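Local coordinates for protein homospermidine synthase (Legionella pneumophila subsp. pneumophila str. Philadelphia 1, PDB 2PH5) that probably makes the polyamine homospermidine as a homospermidine synthase, and binds the dinucleotide NAD, at residues A[364-377]-A[431-444]. Residues are numbered along the deposited sequence; the frame is centred on the assembly and turned at random.
With SO4 (sulfate ion), chain B.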
HETATM    1  N   MSE A 364      -5.082  25.758   7.401  1.00 29.01           N
HETATM    2  CA  MSE A 364      -4.521  25.695   8.754  1.00 32.13           C
HETATM    3  C   MSE A 364      -3.849  27.007   9.174  1.00 32.94           C
HETATM    4  O   MSE A 364      -3.279  27.712   8.340  1.00 33.66           O
HETATM    5  CB  MSE A 364      -3.494  24.561   8.838  1.00 33.34           C
HETATM    6  CG  MSE A 364      -4.045  23.178   8.518  1.00 37.31           C
HETATM    7 SE   MSE A 364      -2.710  22.002   7.698  1.00 46.36          SE
HETATM    8  CE  MSE A 364      -3.087  22.412   5.838  1.00 37.38           C
ATOM      9  N   GLY A 365      -3.919  27.322  10.467  1.00 33.73           N
ATOM     10  CA  GLY A 365      -3.310  28.539  10.977  1.00 34.15           C
ATOM     11  C   GLY A 365      -4.221  29.411  11.828  1.00 35.52           C
ATOM     12  O   GLY A 365      -3.777  30.013  12.810  1.00 35.95           O
ATOM     13  N   ASN A 366      -5.496  29.482  11.457  1.00 36.19           N
ATOM     14  CA  ASN A 366      -6.455  30.297  12.189  1.00 37.77           C
ATOM     15  C   ASN A 366      -6.746  29.759  13.587  1.00 38.90           C
ATOM     16  O   ASN A 366      -6.796  28.550  13.807  1.00 37.54           O
ATOM     17  CB  ASN A 366      -7.765  30.428  11.403  1.00 37.73           C
ATOM     18  CG  ASN A 366      -8.747  31.376  12.071  1.00 38.52           C
ATOM     19  OD1 ASN A 366      -9.588  30.957  12.865  1.00 37.47           O
ATOM     20  ND2 ASN A 366      -8.628  32.666  11.765  1.00 36.87           N
ATOM     21  N   GLN A 367      -6.948  30.681  14.522  1.00 40.69           N
ATOM     22  CA  GLN A 367      -7.208  30.342  15.914  1.00 42.00           C
ATOM     23  C   GLN A 367      -8.413  29.423  16.124  1.00 41.34           C
ATOM     24  O   GLN A 367      -8.426  28.634  17.066  1.00 40.36           O
ATOM     25  CB  GLN A 367      -7.365  31.630  16.724  1.00 44.74           C
ATOM     26  CG  GLN A 367      -8.520  32.507  16.267  1.00 50.26           C
ATOM     27  CD  GLN A 367      -8.422  33.941  16.776  1.00 53.31           C
ATOM     28  OE1 GLN A 367      -9.376  34.716  16.652  1.00 53.65           O
ATOM     29  NE2 GLN A 367      -7.264  34.305  17.340  1.00 53.66           N
ATOM     30  N   ARG A 368      -9.413  29.516  15.250  1.00 41.06           N
ATOM     31  CA  ARG A 368     -10.609  28.676  15.354  1.00 41.18           C
ATOM     32  C   ARG A 368     -10.252  27.199  15.219  1.00 39.47           C
ATOM     33  O   ARG A 368     -11.010  26.328  15.646  1.00 39.36           O
ATOM     34  CB  ARG A 368     -11.616  29.022  14.251  1.00 45.01           C
ATOM     35  CG  ARG A 368     -12.061  30.470  14.184  1.00 48.32           C
ATOM     36  CD  ARG A 368     -13.031  30.813  15.282  1.00 50.24           C
ATOM     37  NE  ARG A 368     -14.165  29.894  15.343  1.00 50.47           N
ATOM     38  CZ  ARG A 368     -15.151  30.014  16.225  1.00 51.74           C
ATOM     39  NH1 ARG A 368     -15.127  31.010  17.099  1.00 50.06           N
ATOM     40  NH2 ARG A 368     -16.154  29.146  16.242  1.00 52.21           N
ATOM     41  N   GLY A 369      -9.104  26.924  14.603  1.00 37.52           N
ATOM     42  CA  GLY A 369      -8.664  25.551  14.398  1.00 33.92           C
ATOM     43  C   GLY A 369      -8.582  25.222  12.917  1.00 31.73           C
ATOM     44  O   GLY A 369      -8.987  26.029  12.075  1.00 29.49           O
ATOM     45  N   ALA A 370      -8.055  24.050  12.580  1.00 28.62           N
ATOM     46  CA  ALA A 370      -7.967  23.683  11.170  1.00 27.25           C
ATOM     47  C   ALA A 370      -9.379  23.607  10.610  1.00 25.31           C
ATOM     48  O   ALA A 370     -10.302  23.152  11.284  1.00 25.12           O
ATOM     49  CB  ALA A 370      -7.260  22.348  11.005  1.00 26.59           C
ATOM     50  N   TYR A 371      -9.536  24.053   9.371  1.00 25.24           N
ATOM     51  CA  TYR A 371     -10.832  24.069   8.699  1.00 23.23           C
ATOM     52  C   TYR A 371     -10.771  23.331   7.363  1.00 22.95           C
ATOM     53  O   TYR A 371      -9.866  23.557   6.554  1.00 23.24           O
ATOM     54  CB  TYR A 371     -11.249  25.513   8.451  1.00 21.46           C
ATOM     55  CG  TYR A 371     -12.660  25.672   7.946  1.00 23.10           C
ATOM     56  CD1 TYR A 371     -13.748  25.553   8.811  1.00 23.28           C
ATOM     57  CD2 TYR A 371     -12.909  25.976   6.609  1.00 21.73           C
ATOM     58  CE1 TYR A 371     -15.050  25.739   8.366  1.00 22.54           C
ATOM     59  CE2 TYR A 371     -14.204  26.163   6.153  1.00 24.66           C
ATOM     60  CZ  TYR A 371     -15.270  26.043   7.037  1.00 24.59           C
ATOM     61  OH  TYR A 371     -16.552  26.237   6.582  1.00 26.54           O
ATOM     62  N   TRP A 372     -11.743  22.457   7.135  1.00 22.55           N
ATOM     63  CA  TRP A 372     -11.812  21.697   5.893  1.00 23.94           C
ATOM     64  C   TRP A 372     -13.158  21.944   5.238  1.00 25.23           C
ATOM     65  O   TRP A 372     -14.204  21.705   5.843  1.00 24.64           O
ATOM     66  CB  TRP A 372     -11.672  20.203   6.160  1.00 24.19           C
ATOM     67  CG  TRP A 372     -11.542  19.363   4.928  1.00 26.15           C
ATOM     68  CD1 TRP A 372     -10.379  18.886   4.375  1.00 26.97           C
ATOM     69  CD2 TRP A 372     -12.608  18.856   4.111  1.00 26.65           C
ATOM     70  NE1 TRP A 372     -10.661  18.110   3.275  1.00 23.47           N
ATOM     71  CE2 TRP A 372     -12.019  18.075   3.092  1.00 25.50           C
ATOM     72  CE3 TRP A 372     -14.004  18.985   4.141  1.00 24.84           C
ATOM     73  CZ2 TRP A 372     -12.776  17.425   2.114  1.00 26.70           C
ATOM     74  CZ3 TRP A 372     -14.762  18.340   3.169  1.00 25.67           C
ATOM     75  CH2 TRP A 372     -14.143  17.566   2.166  1.00 25.90           C
ATOM     76  N   TYR A 373     -13.124  22.425   4.001  1.00 25.53           N
ATOM     77  CA  TYR A 373     -14.340  22.686   3.256  1.00 25.07           C
ATOM     78  C   TYR A 373     -14.239  21.931   1.942  1.00 24.52           C
ATOM     79  O   TYR A 373     -13.236  22.041   1.245  1.00 24.41           O
ATOM     80  CB  TYR A 373     -14.495  24.183   2.999  1.00 25.76           C
ATOM     81  CG  TYR A 373     -15.790  24.530   2.326  1.00 27.26           C
ATOM     82  CD1 TYR A 373     -15.930  24.411   0.950  1.00 27.96           C
ATOM     83  CD2 TYR A 373     -16.893  24.948   3.070  1.00 29.83           C
ATOM     84  CE1 TYR A 373     -17.129  24.699   0.328  1.00 30.37           C
ATOM     85  CE2 TYR A 373     -18.110  25.241   2.457  1.00 28.37           C
ATOM     86  CZ  TYR A 373     -18.218  25.116   1.085  1.00 31.01           C
ATOM     87  OH  TYR A 373     -19.393  25.434   0.437  1.00 32.18           O
ATOM     88  N   GLY A 374     -15.269  21.154   1.617  1.00 23.84           N
ATOM     89  CA  GLY A 374     -15.244  20.390   0.386  1.00 23.69           C
ATOM     90  C   GLY A 374     -16.466  19.528   0.119  1.00 24.46           C
ATOM     91  O   GLY A 374     -17.533  19.722   0.710  1.00 24.28           O
ATOM     92  N   SER A 375     -16.296  18.569  -0.786  1.00 23.48           N
ATOM     93  CA  SER A 375     -17.366  17.667  -1.184  1.00 23.70           C
ATOM     94  C   SER A 375     -17.142  16.226  -0.771  1.00 23.15           C
ATOM     95  O   SER A 375     -16.069  15.671  -0.980  1.00 22.82           O
ATOM     96  CB  SER A 375     -17.546  17.716  -2.703  1.00 26.43           C
ATOM     97  OG  SER A 375     -18.133  16.523  -3.191  1.00 26.91           O
ATOM     98  N   THR A 376     -18.164  15.629  -0.170  1.00 23.05           N
ATOM     99  CA  THR A 376     -18.101  14.238   0.236  1.00 22.55           C
ATOM    100  C   THR A 376     -19.224  13.578  -0.536  1.00 21.52           C
ATOM    101  O   THR A 376     -20.384  13.660  -0.144  1.00 24.74           O
ATOM    102  CB  THR A 376     -18.360  14.059   1.724  1.00 22.61           C
ATOM    103  OG1 THR A 376     -17.444  14.867   2.468  1.00 27.72           O
ATOM    104  CG2 THR A 376     -18.172  12.595   2.114  1.00 23.83           C
ATOM    105  N   LEU A 377     -18.875  12.953  -1.655  1.00 20.59           N
ATOM    106  CA  LEU A 377     -19.851  12.286  -2.507  1.00 20.47           C
ATOM    107  C   LEU A 377     -19.633  10.779  -2.492  1.00 20.01           C
ATOM    108  O   LEU A 377     -18.518  10.305  -2.702  1.00 21.41           O
ATOM    109  CB  LEU A 377     -19.735  12.797  -3.952  1.00 18.83           C
ATOM    110  CG  LEU A 377     -20.598  12.085  -5.006  1.00 20.14           C
ATOM    111  CD1 LEU A 377     -22.063  12.369  -4.722  1.00 18.66           C
ATOM    112  CD2 LEU A 377     -20.227  12.548  -6.420  1.00 17.38           C
ATOM    113  N   LYS A 431     -23.050  22.331  -6.695  1.00 27.68           N
ATOM    114  CA  LYS A 431     -23.510  21.817  -5.403  1.00 30.00           C
ATOM    115  C   LYS A 431     -24.466  20.629  -5.475  1.00 30.30           C
ATOM    116  O   LYS A 431     -24.360  19.696  -4.691  1.00 30.91           O
ATOM    117  CB  LYS A 431     -24.155  22.958  -4.611  1.00 31.30           C
ATOM    118  CG  LYS A 431     -23.840  22.954  -3.128  1.00 32.94           C
ATOM    119  CD  LYS A 431     -23.794  24.383  -2.572  1.00 33.78           C
ATOM    120  CE  LYS A 431     -23.309  24.414  -1.114  1.00 34.73           C
ATOM    121  NZ  LYS A 431     -23.105  25.791  -0.567  1.00 30.96           N
ATOM    122  N   PRO A 432     -25.427  20.659  -6.411  1.00 32.55           N
ATOM    123  CA  PRO A 432     -26.382  19.550  -6.540  1.00 32.23           C
ATOM    124  C   PRO A 432     -25.732  18.274  -7.050  1.00 32.54           C
ATOM    125  O   PRO A 432     -26.372  17.228  -7.123  1.00 34.01           O
ATOM    126  CB  PRO A 432     -27.405  20.090  -7.537  1.00 31.65           C
ATOM    127  CG  PRO A 432     -27.386  21.558  -7.267  1.00 32.99           C
ATOM    128  CD  PRO A 432     -25.898  21.835  -7.164  1.00 32.62           C
ATOM    129  N   TYR A 433     -24.454  18.369  -7.394  1.00 32.86           N
ATOM    130  CA  TYR A 433     -23.712  17.237  -7.931  1.00 32.34           C
ATOM    131  C   TYR A 433     -22.602  16.767  -7.000  1.00 31.25           C
ATOM    132  O   TYR A 433     -21.937  15.771  -7.282  1.00 32.80           O
ATOM    133  CB  TYR A 433     -23.082  17.636  -9.267  1.00 35.11           C
ATOM    134  CG  TYR A 433     -24.056  17.822 -10.408  1.00 37.05           C
ATOM    135  CD1 TYR A 433     -24.610  16.722 -11.056  1.00 38.32           C
ATOM    136  CD2 TYR A 433     -24.402  19.097 -10.858  1.00 38.60           C
ATOM    137  CE1 TYR A 433     -25.479  16.879 -12.126  1.00 40.96           C
ATOM    138  CE2 TYR A 433     -25.276  19.270 -11.933  1.00 41.37           C
ATOM    139  CZ  TYR A 433     -25.811  18.151 -12.564  1.00 42.15           C
ATOM    140  OH  TYR A 433     -26.672  18.293 -13.631  1.00 42.54           O
ATOM    141  N   LEU A 434     -22.415  17.469  -5.887  1.00 28.06           N
ATOM    142  CA  LEU A 434     -21.333  17.151  -4.962  1.00 27.17           C
ATOM    143  C   LEU A 434     -21.714  16.486  -3.639  1.00 27.15           C
ATOM    144  O   LEU A 434     -20.895  16.403  -2.722  1.00 24.95           O
ATOM    145  CB  LEU A 434     -20.535  18.434  -4.693  1.00 25.36           C
ATOM    146  CG  LEU A 434     -20.047  19.156  -5.959  1.00 21.70           C
ATOM    147  CD1 LEU A 434     -19.304  20.438  -5.594  1.00 24.33           C
ATOM    148  CD2 LEU A 434     -19.142  18.232  -6.734  1.00 20.18           C
ATOM    149  N   GLY A 435     -22.946  15.998  -3.548  1.00 28.25           N
ATOM    150  CA  GLY A 435     -23.392  15.351  -2.329  1.00 29.99           C
ATOM    151  C   GLY A 435     -23.422  16.346  -1.187  1.00 31.26           C
ATOM    152  O   GLY A 435     -23.883  17.481  -1.348  1.00 31.99           O
ATOM    153  N   LYS A 436     -22.942  15.928  -0.025  1.00 31.57           N
ATOM    154  CA  LYS A 436     -22.911  16.823   1.113  1.00 33.49           C
ATOM    155  C   LYS A 436     -21.649  17.670   1.023  1.00 31.96           C
ATOM    156  O   LYS A 436     -20.541  17.145   0.946  1.00 29.77           O
ATOM    157  CB  LYS A 436     -22.935  16.035   2.420  1.00 36.53           C
ATOM    158  CG  LYS A 436     -21.871  14.977   2.523  1.00 42.24           C
ATOM    159  CD  LYS A 436     -22.008  14.197   3.824  1.00 48.39           C
ATOM    160  CE  LYS A 436     -21.909  15.113   5.040  1.00 50.97           C
ATOM    161  NZ  LYS A 436     -21.746  14.330   6.306  1.00 53.14           N
ATOM    162  N   VAL A 437     -21.838  18.984   1.005  1.00 31.67           N
ATOM    163  CA  VAL A 437     -20.740  19.931   0.912  1.00 31.20           C
ATOM    164  C   VAL A 437     -20.839  20.948   2.048  1.00 31.37           C
ATOM    165  O   VAL A 437     -21.918  21.457   2.346  1.00 31.98           O
ATOM    166  CB  VAL A 437     -20.753  20.636  -0.482  1.00 30.19           C
ATOM    167  CG1 VAL A 437     -22.174  20.707  -1.003  1.00 32.59           C
ATOM    168  CG2 VAL A 437     -20.153  22.030  -0.394  1.00 25.55           C
ATOM    169  N   GLY A 438     -19.701  21.212   2.691  1.00 31.69           N
ATOM    170  CA  GLY A 438     -19.649  22.156   3.795  1.00 31.79           C
ATOM    171  C   GLY A 438     -18.284  22.235   4.474  1.00 31.84           C
ATOM    172  O   GLY A 438     -17.315  21.607   4.037  1.00 32.14           O
ATOM    173  N   GLY A 439     -18.219  23.014   5.552  1.00 30.55           N
ATOM    174  CA  GLY A 439     -16.980  23.186   6.291  1.00 28.85           C
ATOM    175  C   GLY A 439     -16.960  22.404   7.592  1.00 28.70           C
ATOM    176  O   GLY A 439     -18.001  22.106   8.175  1.00 28.49           O
ATOM    177  N   TYR A 440     -15.761  22.057   8.042  1.00 29.30           N
ATOM    178  CA  TYR A 440     -15.598  21.307   9.271  1.00 29.17           C
ATOM    179  C   TYR A 440     -14.353  21.786  10.004  1.00 30.20           C
ATOM    180  O   TYR A 440     -13.261  21.857   9.429  1.00 29.42           O
ATOM    181  CB  TYR A 440     -15.458  19.812   8.981  1.00 27.55           C
ATOM    182  CG  TYR A 440     -16.544  19.234   8.111  1.00 29.03           C
ATOM    183  CD1 TYR A 440     -16.514  19.393   6.725  1.00 28.19           C
ATOM    184  CD2 TYR A 440     -17.588  18.495   8.671  1.00 29.24           C
ATOM    185  CE1 TYR A 440     -17.490  18.826   5.915  1.00 28.36           C
ATOM    186  CE2 TYR A 440     -18.571  17.922   7.875  1.00 30.17           C
ATOM    187  CZ  TYR A 440     -18.514  18.089   6.494  1.00 31.92           C
ATOM    188  OH  TYR A 440     -19.472  17.497   5.698  1.00 34.74           O
ATOM    189  N   TYR A 441     -14.535  22.117  11.276  1.00 31.61           N
ATOM    190  CA  TYR A 441     -13.454  22.572  12.136  1.00 31.58           C
ATOM    191  C   TYR A 441     -12.921  21.354  12.878  1.00 32.19           C
ATOM    192  O   TYR A 441     -13.650  20.385  13.096  1.00 33.95           O
ATOM    193  CB  TYR A 441     -13.984  23.593  13.150  1.00 31.87           C
ATOM    194  CG  TYR A 441     -14.098  25.000  12.616  1.00 33.06           C
ATOM    195  CD1 TYR A 441     -12.959  25.767  12.389  1.00 33.51           C
ATOM    196  CD2 TYR A 441     -15.339  25.556  12.303  1.00 33.57           C
ATOM    197  CE1 TYR A 441     -13.045  27.051  11.859  1.00 32.24           C
ATOM    198  CE2 TYR A 441     -15.438  26.845  11.770  1.00 32.48           C
ATOM    199  CZ  TYR A 441     -14.283  27.582  11.549  1.00 33.14           C
ATOM    200  OH  TYR A 441     -14.360  28.840  10.995  1.00 35.19           O
ATOM    201  N   THR A 442     -11.650  21.396  13.255  1.00 31.15           N
ATOM    202  CA  THR A 442     -11.054  20.299  14.002  1.00 31.37           C
ATOM    203  C   THR A 442      -9.861  20.768  14.805  1.00 32.30           C
ATOM    204  O   THR A 442      -9.146  21.677  14.394  1.00 32.88           O
ATOM    205  CB  THR A 442     -10.578  19.153  13.095  1.00 30.53           C
ATOM    206  OG1 THR A 442      -9.867  18.199  13.891  1.00 27.80           O
ATOM    207  CG2 THR A 442      -9.651  19.671  12.006  1.00 31.09           C
ATOM    208  N   ASP A 443      -9.656  20.128  15.952  1.00 34.06           N
ATOM    209  CA  ASP A 443      -8.550  20.442  16.846  1.00 34.30           C
ATOM    210  C   ASP A 443      -7.323  19.622  16.480  1.00 32.01           C
ATOM    211  O   ASP A 443      -6.333  19.599  17.210  1.00 33.46           O
ATOM    212  CB  ASP A 443      -8.940  20.153  18.306  1.00 36.42           C
ATOM    213  CG  ASP A 443      -9.348  18.700  18.534  1.00 40.04           C
ATOM    214  OD1 ASP A 443      -9.655  18.345  19.690  1.00 44.04           O
ATOM    215  OD2 ASP A 443      -9.369  17.911  17.566  1.00 40.91           O
ATOM    216  N   TRP A 444      -7.394  18.941  15.346  1.00 29.32           N
ATOM    217  CA  TRP A 444      -6.285  18.116  14.885  1.00 26.90           C
ATOM    218  C   TRP A 444      -5.089  18.945  14.414  1.00 26.49           C
ATOM    219  O   TRP A 444      -5.255  20.040  13.874  1.00 25.22           O
ATOM    220  CB  TRP A 444      -6.735  17.250  13.708  1.00 25.04           C
ATOM    221  CG  TRP A 444      -5.580  16.680  12.933  1.00 26.03           C
ATOM    222  CD1 TRP A 444      -4.948  15.495  13.165  1.00 25.03           C
ATOM    223  CD2 TRP A 444      -4.872  17.304  11.845  1.00 24.87           C
ATOM    224  NE1 TRP A 444      -3.893  15.340  12.296  1.00 25.44           N
ATOM    225  CE2 TRP A 444      -3.824  16.435  11.477  1.00 23.11           C
ATOM    226  CE3 TRP A 444      -5.022  18.515  11.152  1.00 26.21           C
ATOM    227  CZ2 TRP A 444      -2.927  16.735  10.441  1.00 23.50           C
ATOM    228  CZ3 TRP A 444      -4.124  18.815  10.120  1.00 26.21           C
ATOM    229  CH2 TRP A 444      -3.092  17.924   9.778  1.00 24.27           C
TER
HETATM  230  S   SO4 B 502     -16.282  31.764  19.938  1.00 81.02           S
HETATM  231  O1  SO4 B 502     -16.990  32.125  21.179  1.00 81.18           O
HETATM  232  O2  SO4 B 502     -14.911  32.311  19.967  1.00 79.15           O
HETATM  233  O3  SO4 B 502     -17.015  32.328  18.783  1.00 80.73           O
HETATM  234  O4  SO4 B 502     -16.227  30.294  19.821  1.00 81.28           O
HETATM  235  O   HOH W   1     -18.966  17.023   3.275  1.00 20.69           O
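Tyr371 turns its ring edge onto one face of Tyr441, an edge-to-face pair with planes at 56° in which Tyr371 CD1 stands over the centre of the Tyr441 ring, 3.4 Å from Tyr441 CZ. Gly369 O lies at the edge of the Tyr441 ring. Tyr371 CB points to the sheet face it shares with Tyr441; chi1 of -172°, setting CG opposite the backbone N, lets the far end of the ring come back over Gly439, with OH 3.1 Å from Gly439 CA, where glycine admits it. On the other face of the sheet, Tyr440 runs alongside Trp372, Tyr440 CD1 meeting the indole edge at CE3, 3.6 Å away. A water hydrogen-bonded to Tyr440 OH also donates to Lys436 O and to Thr376 OG1, itself hydrogen-bonded to Glu358.

The two strands exemplify antiparallel edge pairing, here in the saccharopine dehydrogenase C-terminal-type domain: backbone bonds run from Ala370–Thr442 to Thr376–Lys436, those from Ala370 N and Lys436 N weak. Just before strand 436-442 begins, Leu434 O accepts from Ser375 OG (2.8 Å).

Strand 436-442 is outermost in this chain's mixed sheet, and 370-378 separates it from 352-364. Helix 158-176 packs over the face bearing Tyr371 and Tyr373, its Asn173 hydrogen-bonding Tyr371 OH, while helix 391-408 meets Leu377 and Leu434.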